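Local coordinates for iron-regulated outer membrane protein (Neisseria meningitidis, PDB 4B7O) that probably imports iron across the outer membrane as a TonB-dependent transporter, with a plug domain filling a beta-barrel, at residues 113-118 against 628-633; 171-176 against 252-257; 185-190 against 203-208; 580-585 against 622-627. One frame throughout, in Å; residues are numbered along the deposited sequence.

In the fold
Contacts 1 and 2 join the plug to the barrel; contacts 3 and 4 lie within the barrel part. Contact 1 lies nearest the middle, its centre about 10 Å from the chain centre, and backbone hydrogen bonds carry it. Contact 2 is also buried but relies on one lysine held by three oxygens. Contact 3 is partly exposed and shows regular strand pairing. Contact 4 is buried and purely apolar. Contacts 1 and 4 share the loop between strands 603-618 and 638-647 and touch through Phe631 and Ser626. Contacts 2 and 3 also touch: Ala174 of helix 174-177 packs on Phe206. Contacts 2 and 3 lie on the opposite side of the chain's centre from contact 4.

Contact 1 (113-118 against 628-633); sequences GQNSVD and NPEFGA
Gly113 and Asn115 each give a backbone N-H to the turn at 629-631. Gly113 N binds Phe631 O at 2.8 Å. The donor stands well above the carbonyl plane, with a C=O...N angle of only 105°. Asn115 N binds Glu630 O, also at 2.8 Å, and again from above the plane. Gly113 has no side chain, which lets the backbones come close. Gly113 C lies 2.9 Å from Glu630 O.

The side chain of Asn115 points at the turn. Its CG is anti to the backbone N (chi1 168°), which carries the amide obliquely up to CD1 and CE1 of the Phe631 ring. The amide and ring planes are 52° apart, so the two groups do not stack flat. Asn115 CB meets the Glu630 chain, 3.6 Å from Glu630 CG and 3.4 Å from Glu630 OE2.

A second shell fixes both backbones. Gly113 O accepts Ser116 N at 2.8 Å and Val117 N at 3.0 Å, from opposite faces of its plane. This curls 113-117 into a tight turn. Across from it, Phe631 N binds Asn628 O at 2.8 Å. Further out, Arg509 and Arg512 both donate to Asn115 O, and Gln114 is held by Leu107 and Arg136.

The segment 113-118 belongs to the plug. The segment 628-633 comes from a loop joining two barrel strands. Such a loop, folded inward onto the plug, is in keeping with the plugged barrel of TonB-dependent transporters.

Contact 2 (171-176 against 252-257); sequences TVDAQD and LAKIGT
Lys254 reaches from the barrel wall to the plug, and its NZ donates to three oxygens. Thr171 OG1 is modelled 2.5 Å from Lys254 NZ, so short that the exact distance is doubtful. Val172 O accepts Lys254 NZ at 2.9 Å, with the donor well above the carbonyl plane. Asp173 OD1 completes the set at 3.1 Å from Lys254 NZ. This last bond is part of a salt bridge and meets the oxygen nearly along its C-O axis.

The lysine chain is extended except for a bend at chi3 (-75°). The bend turns the ammonium into the three acceptors. A buried charge is thus matched by a hydroxyl, a carbonyl and a carboxylate. Thr171 OG1 is also hydrogen-bonded to Asp122 OD2, which may hold the hydroxyl in place. The acid of Asp173 probably favours the charged form of the lysine.

Leu252 adds an apolar patch beside the polar one. Its CD2 packs 3.8 Å from Thr171 CB and 3.9 Å from Val172 CG1.

Strand 246-259 lies between strands 212-223 and 264-276 of the barrel. Leu215 and Met271 from those neighbours flank Leu252. On the plug side, the contact falls where strand 166-171 ends and helix 174-177 begins.

Contact 3 (185-190 against 203-208); sequences WGVRLN and ASVFGK
Gly186 pairs with Phe206 and Arg188 with Ser204 in the antiparallel beta hairpin of strands 185-194 and 198-209, the first of the barrel. Over 185-190 and 203-208 the strand directions differ by 169°.

Backbone hydrogen bonds come in two reciprocal pairs. Gly186 N binds Phe206 O at 3.1 Å, and Phe206 N returns to Gly186 O at 3.2 Å. Arg188 N binds Ser204 O at 2.9 Å, and Ser204 N returns to Arg188 O at 2.8 Å. Trp185, Val187 and Leu189 face Gly207, Val205 and Ala203 in the non-hydrogen-bonded pairs between and beside them.

Apolar contacts lie on the face of Val187, Leu189, Ala203 and Val205. Leu189 CD2 is 4.0 Å from Ala203 CB. Val187 CG2 and Val205 CG2 touch more loosely, at 4.3 Å. This is consistent with the outer face of a membrane barrel.

Arg188 and Ser204 lie on the other face with Phe206, the face on which helix 174-177 packs. The extended Arg188 carries its guanidinium away from the hairpin to a salt bridge with Asp78. Ser204 OG bonds to Ser217 OG and Phe216 O of the next strand. Leu177 of helix 174-177 packs on Arg188, Ser204 and Phe206.

The aromatic contact is on this face too. Phe206 CG sits between its backbone N and carbonyl carbon (chi1 43°). This folds the ring over Gly186, whose O lies 3.3 Å above the ring plane, over its centre.

Contact 4 (580-585 against 622-627); sequences EAVNAG and KKLLSA
Leu624 points from its loop at strand 580-585, and it meets Val582 and Ala584. Its CB starts the contact, 3.8 Å from Ala584 CB. From there CG is anti to the carbonyl carbon (chi1 -56°), which directs the branch along the strand toward Val582. CD1 ends the path. It lies 4.0 Å from Ala584 CB and 3.3 Å from Val582 CG2. The last distance is short for two methyl groups, so the exact fit there is doubtful. The Val582 and Leu624 side chains cross at about a right angle. Leu624 and Val582 both also pack on Gln570 of strand 569-570.

Leu625 takes up the other end of the contact. Its CD2 is 4.4 Å from Ala584 CB, and its CG is 4.3 Å from Ala584 O. Its CD1 is 4.5 Å from Gly585 CA. Ala584 thus touches two successive leucines, Leu624 closely and Leu625 loosely.

No hydrogen bond joins the two segments. The polar ties run to residues beside them. Leu625 N binds Asp618 OD1, and Ala584 has backbone bonds to Ala565 and Thr619. Leu625 also packs on Phe616 of strand 603-618 and Ala567 of strand 551-567.

The loop after strand 603-618 thus folds back and lays its leucines on an irregular part of strand 578-600. There Ala584 and Gly585 both face Ala565, which makes a classic beta bulge in the beta-barrel of a TonB-dependent transporter.

Contact 1 (113-118 against 628-633)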
loop_
_atom_site.group_PDB
_atom_site.type_symbol
_atom_site.label_atom_id
_atom_site.label_comp_id
_atom_site.label_asym_id
_atom_site.label_seq_id
_atom_site.Cartn_x
_atom_site.Cartn_y
_atom_site.Cartn_z
ATOM N N GLY A 113 5.707 3.621 7.177
ATOM C CA GLY A 113 5.476 4.008 5.767
ATOM C C GLY A 113 5.673 2.864 4.762
ATOM O O GLY A 113 5.956 1.707 5.153
ATOM N N GLN A 114 5.593 3.179 3.463
ATOM C CA GLN A 114 5.664 2.110 2.437
ATOM C C GLN A 114 7.017 1.434 2.291
ATOM O O GLN A 114 7.136 0.418 1.613
ATOM C CB GLN A 114 5.214 2.599 1.097
ATOM C CG GLN A 114 3.721 2.750 1.024
ATOM C CD GLN A 114 3.290 3.711 -0.072
ATOM O OE1 GLN A 114 3.652 4.913 -0.068
ATOM N NE2 GLN A 114 2.519 3.189 -1.024
ATOM N N ASN A 115 8.042 1.988 2.915
ATOM C CA ASN A 115 9.254 1.233 3.048
ATOM C C ASN A 115 9.017 -0.105 3.806
ATOM O O ASN A 115 9.741 -1.063 3.599
ATOM C CB ASN A 115 10.329 2.081 3.706
ATOM C CG ASN A 115 11.532 1.266 4.129
ATOM O OD1 ASN A 115 12.376 0.911 3.311
ATOM N ND2 ASN A 115 11.612 0.959 5.410
ATOM N N SER A 116 7.986 -0.206 4.625
ATOM C CA SER A 116 7.754 -1.495 5.307
ATOM C C SER A 116 6.371 -2.043 5.040
ATOM O O SER A 116 6.120 -3.218 5.326
ATOM C CB SER A 116 7.941 -1.409 6.837
ATOM O OG SER A 116 8.224 -0.087 7.280
ATOM N N VAL A 117 5.436 -1.207 4.578
ATOM C CA VAL A 117 4.108 -1.780 4.317
ATOM C C VAL A 117 3.851 -1.996 2.850
ATOM O O VAL A 117 3.995 -1.101 2.064
ATOM C CB VAL A 117 2.992 -1.090 5.113
ATOM C CG1 VAL A 117 3.458 0.221 5.701
ATOM C CG2 VAL A 117 1.633 -0.997 4.397
ATOM N N ASP A 118 3.521 -3.224 2.479
ATOM C CA ASP A 118 3.306 -3.561 1.082
ATOM C C ASP A 118 1.889 -3.262 0.699
ATOM O O ASP A 118 1.059 -3.046 1.570
ATOM C CB ASP A 118 3.637 -5.019 0.852
ATOM C CG ASP A 118 5.117 -5.316 1.120
ATOM O OD1 ASP A 118 6.007 -4.474 0.774
ATOM O OD2 ASP A 118 5.387 -6.359 1.728
ATOM N N ASN A 628 12.373 10.370 6.050
ATOM C CA ASN A 628 11.579 10.347 4.838
ATOM C C ASN A 628 10.237 9.630 5.114
ATOM O O ASN A 628 10.235 8.570 5.774
ATOM C CB ASN A 628 12.361 9.626 3.718
ATOM C CG ASN A 628 13.445 10.489 3.099
ATOM O OD1 ASN A 628 13.726 11.632 3.519
ATOM N ND2 ASN A 628 14.061 9.948 2.090
ATOM N N PRO A 629 9.104 10.184 4.603
ATOM C CA PRO A 629 7.755 9.623 4.840
ATOM C C PRO A 629 7.631 8.147 4.458
ATOM O O PRO A 629 6.744 7.458 4.956
ATOM C CB PRO A 629 6.827 10.471 3.933
ATOM C CG PRO A 629 7.711 11.398 3.122
ATOM C CD PRO A 629 9.028 11.473 3.870
ATOM N N GLU A 630 8.466 7.714 3.526
ATOM C CA GLU A 630 8.631 6.322 3.145
ATOM C C GLU A 630 8.767 5.403 4.404
ATOM O O GLU A 630 8.168 4.338 4.466
ATOM C CB GLU A 630 9.909 6.246 2.304
ATOM C CG GLU A 630 10.134 4.934 1.581
ATOM C CD GLU A 630 11.595 4.726 1.203
ATOM O OE1 GLU A 630 12.318 5.743 0.926
ATOM O OE2 GLU A 630 12.025 3.525 1.191
ATOM N N PHE A 631 9.590 5.833 5.369
ATOM C CA PHE A 631 9.783 5.120 6.639
ATOM C C PHE A 631 8.605 5.282 7.579
ATOM O O PHE A 631 8.225 4.354 8.275
ATOM C CB PHE A 631 11.097 5.544 7.305
ATOM C CG PHE A 631 12.272 5.271 6.425
ATOM C CD1 PHE A 631 12.731 3.961 6.289
ATOM C CD2 PHE A 631 12.834 6.298 5.622
ATOM C CE1 PHE A 631 13.763 3.670 5.448
ATOM C CE2 PHE A 631 13.873 6.013 4.736
ATOM C CZ PHE A 631 14.327 4.687 4.651
ATOM N N GLY A 632 8.049 6.473 7.618
ATOM C CA GLY A 632 6.845 6.654 8.380
ATOM C C GLY A 632 6.778 8.074 8.810
ATOM O O GLY A 632 7.640 8.865 8.408
ATOM N N ALA A 633 5.743 8.376 9.600
ATOM C CA ALA A 633 5.519 9.685 10.196
ATOM C C ALA A 633 4.883 9.481 11.572
ATOM O O ALA A 633 4.129 8.495 11.776
ATOM C CB ALA A 633 4.564 10.497 9.332
HETATM O O HOH W 1 8.928 2.214 7.310
#

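Contact 2 (171-176 against 252-257)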
loop_
_atom_site.group_PDB
_atom_site.type_symbol
_atom_site.label_atom_id
_atom_site.label_comp_id
_atom_site.label_asym_id
_atom_site.label_seq_id
_atom_site.Cartn_x
_atom_site.Cartn_y
_atom_site.Cartn_z
ATOM N N THR A 171 -8.466 -8.438 -7.213
ATOM C CA THR A 171 -9.062 -7.814 -8.368
ATOM C C THR A 171 -10.479 -8.381 -8.552
ATOM O O THR A 171 -10.781 -9.461 -8.068
ATOM C CB THR A 171 -8.168 -7.976 -9.627
ATOM O OG1 THR A 171 -7.935 -9.376 -9.880
ATOM C CG2 THR A 171 -6.833 -7.260 -9.423
ATOM N N VAL A 172 -11.337 -7.654 -9.240
ATOM C CA VAL A 172 -12.692 -8.126 -9.468
ATOM C C VAL A 172 -12.743 -9.332 -10.429
ATOM O O VAL A 172 -11.817 -9.573 -11.211
ATOM C CB VAL A 172 -13.598 -6.940 -9.913
ATOM C CG1 VAL A 172 -12.948 -6.189 -11.036
ATOM C CG2 VAL A 172 -14.965 -7.435 -10.347
ATOM N N ASP A 173 -13.824 -10.093 -10.314
ATOM C CA ASP A 173 -14.099 -11.362 -10.991
ATOM C C ASP A 173 -15.457 -11.208 -11.630
ATOM O O ASP A 173 -16.297 -10.452 -11.151
ATOM C CB ASP A 173 -14.340 -12.431 -9.913
ATOM C CG ASP A 173 -13.131 -13.173 -9.577
ATOM O OD1 ASP A 173 -12.023 -12.765 -9.999
ATOM O OD2 ASP A 173 -13.271 -14.199 -8.908
ATOM N N ALA A 174 -15.727 -12.008 -12.635
ATOM C CA ALA A 174 -17.002 -12.001 -13.298
ATOM C C ALA A 174 -18.102 -12.264 -12.297
ATOM O O ALA A 174 -19.172 -11.655 -12.370
ATOM C CB ALA A 174 -17.005 -13.069 -14.409
ATOM N N GLN A 175 -17.845 -13.187 -11.374
ATOM C CA GLN A 175 -18.811 -13.605 -10.356
ATOM C C GLN A 175 -19.316 -12.393 -9.525
ATOM O O GLN A 175 -20.506 -12.256 -9.288
ATOM C CB GLN A 175 -18.173 -14.738 -9.473
ATOM C CG GLN A 175 -19.023 -15.300 -8.328
ATOM C CD GLN A 175 -20.449 -15.697 -8.755
ATOM O OE1 GLN A 175 -21.416 -14.932 -8.557
ATOM N NE2 GLN A 175 -20.584 -16.880 -9.376
ATOM N N ASP A 176 -18.406 -11.542 -9.051
ATOM C CA ASP A 176 -18.782 -10.313 -8.371
ATOM C C ASP A 176 -19.543 -9.312 -9.257
ATOM O O ASP A 176 -20.477 -8.645 -8.762
ATOM C CB ASP A 176 -17.557 -9.643 -7.827
ATOM C CG ASP A 176 -16.676 -10.601 -7.085
ATOM O OD1 ASP A 176 -17.209 -11.378 -6.227
ATOM O OD2 ASP A 176 -15.442 -10.581 -7.368
ATOM N N LEU A 252 -8.401 -4.353 -16.924
ATOM C CA LEU A 252 -8.170 -5.666 -16.363
ATOM C C LEU A 252 -8.759 -6.673 -17.315
ATOM O O LEU A 252 -9.941 -6.552 -17.690
ATOM C CB LEU A 252 -8.852 -5.774 -15.006
ATOM C CG LEU A 252 -8.865 -7.127 -14.301
ATOM C CD1 LEU A 252 -7.483 -7.717 -14.015
ATOM C CD2 LEU A 252 -9.654 -6.968 -13.008
ATOM N N ALA A 253 -7.949 -7.639 -17.729
ATOM C CA ALA A 253 -8.515 -8.783 -18.456
ATOM C C ALA A 253 -8.273 -10.073 -17.654
ATOM O O ALA A 253 -7.144 -10.335 -17.144
ATOM C CB ALA A 253 -7.936 -8.901 -19.846
ATOM N N LYS A 254 -9.328 -10.859 -17.500
ATOM C CA LYS A 254 -9.214 -11.980 -16.603
ATOM C C LYS A 254 -9.974 -13.173 -17.171
ATOM O O LYS A 254 -11.152 -13.036 -17.521
ATOM C CB LYS A 254 -9.772 -11.564 -15.240
ATOM C CG LYS A 254 -9.958 -12.671 -14.243
ATOM C CD LYS A 254 -10.302 -12.157 -12.854
ATOM C CE LYS A 254 -9.086 -11.574 -12.150
ATOM N NZ LYS A 254 -9.462 -11.155 -10.768
ATOM N N ILE A 255 -9.332 -14.344 -17.264
ATOM C CA ILE A 255 -10.098 -15.560 -17.620
ATOM C C ILE A 255 -9.920 -16.637 -16.580
ATOM O O ILE A 255 -8.844 -16.819 -15.984
ATOM C CB ILE A 255 -9.706 -16.164 -18.981
ATOM C CG1 ILE A 255 -8.296 -15.756 -19.344
ATOM C CG2 ILE A 255 -10.524 -15.594 -20.101
ATOM C CD1 ILE A 255 -7.274 -16.842 -19.132
ATOM N N GLY A 256 -10.980 -17.384 -16.361
ATOM C CA GLY A 256 -10.883 -18.381 -15.349
ATOM C C GLY A 256 -11.659 -19.611 -15.672
ATOM O O GLY A 256 -12.714 -19.607 -16.370
ATOM N N THR A 257 -11.166 -20.685 -15.105
ATOM C CA THR A 257 -11.852 -21.943 -15.296
ATOM C C THR A 257 -11.867 -22.770 -14.038
ATOM O O THR A 257 -10.923 -22.767 -13.227
ATOM C CB THR A 257 -11.316 -22.739 -16.547
ATOM O OG1 THR A 257 -11.847 -24.081 -16.572
ATOM C CG2 THR A 257 -9.768 -22.749 -16.610
#

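Contact 3 (185-190 against 203-208)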
loop_
_atom_site.group_PDB
_atom_site.type_symbol
_atom_site.label_atom_id
_atom_site.label_comp_id
_atom_site.label_asym_id
_atom_site.label_seq_id
_atom_site.Cartn_x
_atom_site.Cartn_y
_atom_site.Cartn_z
ATOM N N TRP A 185 -24.311 -13.345 -18.034
ATOM C CA TRP A 185 -23.418 -12.338 -18.594
ATOM C C TRP A 185 -23.958 -10.956 -18.338
ATOM O O TRP A 185 -25.177 -10.768 -18.090
ATOM C CB TRP A 185 -23.205 -12.587 -20.068
ATOM C CG TRP A 185 -24.457 -12.319 -20.788
ATOM C CD1 TRP A 185 -25.587 -13.136 -20.869
ATOM C CD2 TRP A 185 -24.802 -11.092 -21.488
ATOM N NE1 TRP A 185 -26.581 -12.524 -21.599
ATOM C CE2 TRP A 185 -26.179 -11.287 -22.005
ATOM C CE3 TRP A 185 -24.125 -9.890 -21.766
ATOM C CZ2 TRP A 185 -26.837 -10.312 -22.750
ATOM C CZ3 TRP A 185 -24.810 -8.911 -22.526
ATOM C CH2 TRP A 185 -26.137 -9.119 -22.989
ATOM N N GLY A 186 -23.068 -9.975 -18.363
ATOM C CA GLY A 186 -23.516 -8.601 -18.331
ATOM C C GLY A 186 -22.521 -7.564 -18.809
ATOM O O GLY A 186 -21.344 -7.865 -19.065
ATOM N N VAL A 187 -23.004 -6.325 -18.857
ATOM C CA VAL A 187 -22.186 -5.130 -19.024
ATOM C C VAL A 187 -22.367 -4.140 -17.817
ATOM O O VAL A 187 -23.431 -4.007 -17.226
ATOM C CB VAL A 187 -22.593 -4.412 -20.331
ATOM C CG1 VAL A 187 -21.685 -3.208 -20.599
ATOM C CG2 VAL A 187 -22.557 -5.373 -21.512
ATOM N N ARG A 188 -21.311 -3.455 -17.445
ATOM C CA ARG A 188 -21.444 -2.434 -16.448
ATOM C C ARG A 188 -20.875 -1.175 -17.035
ATOM O O ARG A 188 -19.767 -1.206 -17.549
ATOM C CB ARG A 188 -20.654 -2.829 -15.253
ATOM C CG ARG A 188 -20.834 -1.885 -14.097
ATOM C CD ARG A 188 -19.656 -2.059 -13.166
ATOM N NE ARG A 188 -19.845 -1.337 -11.911
ATOM C CZ ARG A 188 -19.090 -0.304 -11.535
ATOM N NH1 ARG A 188 -18.134 0.174 -12.344
ATOM N NH2 ARG A 188 -19.324 0.267 -10.366
ATOM N N LEU A 189 -21.631 -0.085 -17.019
ATOM C CA LEU A 189 -21.029 1.201 -17.385
ATOM C C LEU A 189 -20.983 2.037 -16.150
ATOM O O LEU A 189 -21.858 1.892 -15.264
ATOM C CB LEU A 189 -21.822 1.940 -18.471
ATOM C CG LEU A 189 -22.207 1.087 -19.675
ATOM C CD1 LEU A 189 -23.546 1.539 -20.257
ATOM C CD2 LEU A 189 -21.084 1.038 -20.705
ATOM N N ASN A 190 -20.013 2.938 -16.081
ATOM C CA ASN A 190 -20.069 3.931 -14.991
ATOM C C ASN A 190 -19.603 5.351 -15.383
ATOM O O ASN A 190 -18.912 5.526 -16.339
ATOM C CB ASN A 190 -19.288 3.403 -13.791
ATOM C CG ASN A 190 -17.812 3.583 -13.966
ATOM O OD1 ASN A 190 -17.180 2.858 -14.722
ATOM N ND2 ASN A 190 -17.274 4.597 -13.331
ATOM N N ALA A 203 -16.141 0.975 -18.351
ATOM C CA ALA A 203 -17.036 -0.018 -18.855
ATOM C C ALA A 203 -16.468 -1.409 -18.579
ATOM O O ALA A 203 -15.243 -1.666 -18.615
ATOM C CB ALA A 203 -17.228 0.170 -20.330
ATOM N N SER A 204 -17.363 -2.327 -18.305
ATOM C CA SER A 204 -16.937 -3.678 -18.133
ATOM C C SER A 204 -17.850 -4.662 -18.870
ATOM O O SER A 204 -19.067 -4.419 -18.965
ATOM C CB SER A 204 -16.841 -3.988 -16.637
ATOM O OG SER A 204 -16.130 -5.201 -16.499
ATOM N N VAL A 205 -17.270 -5.749 -19.393
ATOM C CA VAL A 205 -18.076 -6.909 -19.883
ATOM C C VAL A 205 -17.559 -8.265 -19.264
ATOM O O VAL A 205 -16.374 -8.434 -19.013
ATOM C CB VAL A 205 -18.123 -6.900 -21.431
ATOM C CG1 VAL A 205 -16.746 -7.105 -22.039
ATOM C CG2 VAL A 205 -19.094 -7.938 -21.986
ATOM N N PHE A 206 -18.448 -9.201 -18.963
ATOM C CA PHE A 206 -18.094 -10.324 -18.141
ATOM C C PHE A 206 -19.128 -11.410 -18.272
ATOM O O PHE A 206 -20.272 -11.183 -18.689
ATOM C CB PHE A 206 -18.078 -9.918 -16.645
ATOM C CG PHE A 206 -19.234 -9.056 -16.240
ATOM C CD1 PHE A 206 -19.147 -7.663 -16.347
ATOM C CD2 PHE A 206 -20.418 -9.623 -15.795
ATOM C CE1 PHE A 206 -20.228 -6.862 -16.028
ATOM C CE2 PHE A 206 -21.523 -8.836 -15.479
ATOM C CZ PHE A 206 -21.426 -7.447 -15.579
ATOM N N GLY A 207 -18.752 -12.601 -17.858
ATOM C CA GLY A 207 -19.730 -13.675 -17.750
ATOM C C GLY A 207 -19.092 -14.984 -17.368
ATOM O O GLY A 207 -17.860 -15.100 -17.170
ATOM N N LYS A 208 -19.961 -15.963 -17.236
ATOM C CA LYS A 208 -19.664 -17.298 -16.733
ATOM C C LYS A 208 -20.304 -18.221 -17.765
ATOM O O LYS A 208 -21.478 -18.126 -18.051
ATOM C CB LYS A 208 -20.393 -17.454 -15.393
ATOM C CG LYS A 208 -19.761 -18.384 -14.359
ATOM C CD LYS A 208 -20.176 -19.861 -14.534
ATOM C CE LYS A 208 -19.505 -20.836 -13.555
ATOM N NZ LYS A 208 -18.018 -20.828 -13.697
#

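Contact 4 (580-585 against 622-627)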
loop_
_atom_site.group_PDB
_atom_site.type_symbol
_atom_site.label_atom_id
_atom_site.label_comp_id
_atom_site.label_asym_id
_atom_site.label_seq_id
_atom_site.Cartn_x
_atom_site.Cartn_y
_atom_site.Cartn_z
ATOM N N GLU A 580 27.420 2.419 0.738
ATOM C CA GLU A 580 26.856 1.065 0.820
ATOM C C GLU A 580 25.700 0.896 1.819
ATOM O O GLU A 580 25.640 1.593 2.836
ATOM C CB GLU A 580 27.957 0.013 1.006
ATOM C CG GLU A 580 29.209 0.558 1.687
ATOM C CD GLU A 580 30.031 -0.531 2.334
ATOM O OE1 GLU A 580 30.027 -1.678 1.837
ATOM O OE2 GLU A 580 30.676 -0.249 3.355
ATOM N N ALA A 581 24.754 0.016 1.498
ATOM C CA ALA A 581 23.635 -0.274 2.404
ATOM C C ALA A 581 24.205 -0.893 3.678
ATOM O O ALA A 581 25.074 -1.739 3.610
ATOM C CB ALA A 581 22.631 -1.215 1.751
ATOM N N VAL A 582 23.741 -0.427 4.827
ATOM C CA VAL A 582 24.144 -0.946 6.130
ATOM C C VAL A 582 22.959 -1.005 7.051
ATOM O O VAL A 582 22.016 -0.227 6.900
ATOM C CB VAL A 582 25.129 -0.011 6.869
ATOM C CG1 VAL A 582 26.539 -0.336 6.455
ATOM C CG2 VAL A 582 24.792 1.468 6.693
ATOM N N ASN A 583 23.011 -1.921 8.010
ATOM C CA ASN A 583 22.085 -1.880 9.137
ATOM C C ASN A 583 22.506 -0.737 10.048
ATOM O O ASN A 583 23.622 -0.695 10.473
ATOM C CB ASN A 583 22.123 -3.226 9.836
ATOM C CG ASN A 583 21.915 -4.367 8.867
ATOM O OD1 ASN A 583 22.867 -5.053 8.490
ATOM N ND2 ASN A 583 20.691 -4.532 8.388
ATOM N N ALA A 584 21.647 0.221 10.326
ATOM C CA ALA A 584 22.121 1.430 10.996
ATOM C C ALA A 584 21.389 1.829 12.286
ATOM O O ALA A 584 21.635 2.932 12.847
ATOM C CB ALA A 584 22.123 2.604 10.007
ATOM N N GLY A 585 20.514 0.938 12.752
ATOM C CA GLY A 585 19.843 1.132 14.070
ATOM C C GLY A 585 18.631 0.252 14.286
ATOM O O GLY A 585 18.485 -0.826 13.697
ATOM N N LYS A 622 27.701 7.986 11.903
ATOM C CA LYS A 622 27.221 9.059 10.996
ATOM C C LYS A 622 25.745 8.762 10.739
ATOM O O LYS A 622 25.425 8.073 9.783
ATOM C CB LYS A 622 28.000 9.053 9.665
ATOM C CG LYS A 622 29.524 8.943 9.765
ATOM C CD LYS A 622 30.135 10.185 10.431
ATOM C CE LYS A 622 31.651 10.231 10.260
ATOM N NZ LYS A 622 32.209 11.307 11.114
ATOM N N LYS A 623 24.862 9.262 11.600
ATOM C CA LYS A 623 23.517 8.690 11.800
ATOM C C LYS A 623 22.747 8.493 10.511
ATOM O O LYS A 623 22.257 9.464 9.924
ATOM C CB LYS A 623 22.720 9.624 12.701
ATOM C CG LYS A 623 23.349 9.837 14.066
ATOM C CD LYS A 623 22.670 10.990 14.763
ATOM C CE LYS A 623 23.540 12.232 14.729
ATOM N NZ LYS A 623 22.729 13.432 15.074
ATOM N N LEU A 624 22.645 7.240 10.065
ATOM C CA LEU A 624 22.151 6.978 8.733
ATOM C C LEU A 624 20.672 6.730 8.659
ATOM O O LEU A 624 20.212 6.352 7.569
ATOM C CB LEU A 624 22.850 5.797 8.101
ATOM C CG LEU A 624 24.369 5.906 8.046
ATOM C CD1 LEU A 624 24.970 4.501 8.020
ATOM C CD2 LEU A 624 24.853 6.810 6.904
ATOM N N LEU A 625 19.933 6.903 9.778
ATOM C CA LEU A 625 18.468 6.717 9.745
ATOM C C LEU A 625 17.740 7.937 9.158
ATOM O O LEU A 625 18.113 9.071 9.428
ATOM C CB LEU A 625 17.884 6.316 11.125
ATOM C CG LEU A 625 18.080 4.843 11.499
ATOM C CD1 LEU A 625 17.173 4.384 12.616
ATOM C CD2 LEU A 625 17.886 3.914 10.336
ATOM N N SER A 626 16.650 7.700 8.440
ATOM C CA SER A 626 15.959 8.763 7.668
ATOM C C SER A 626 14.547 9.166 8.129
ATOM O O SER A 626 13.737 8.299 8.461
ATOM C CB SER A 626 15.858 8.314 6.208
ATOM O OG SER A 626 15.283 9.345 5.411
ATOM N N ALA A 627 14.240 10.458 8.035
ATOM C CA ALA A 627 12.895 10.988 8.327
ATOM C C ALA A 627 11.953 10.995 7.129
ATOM O O ALA A 627 10.870 11.581 7.175
ATOM C CB ALA A 627 12.993 12.389 8.872
#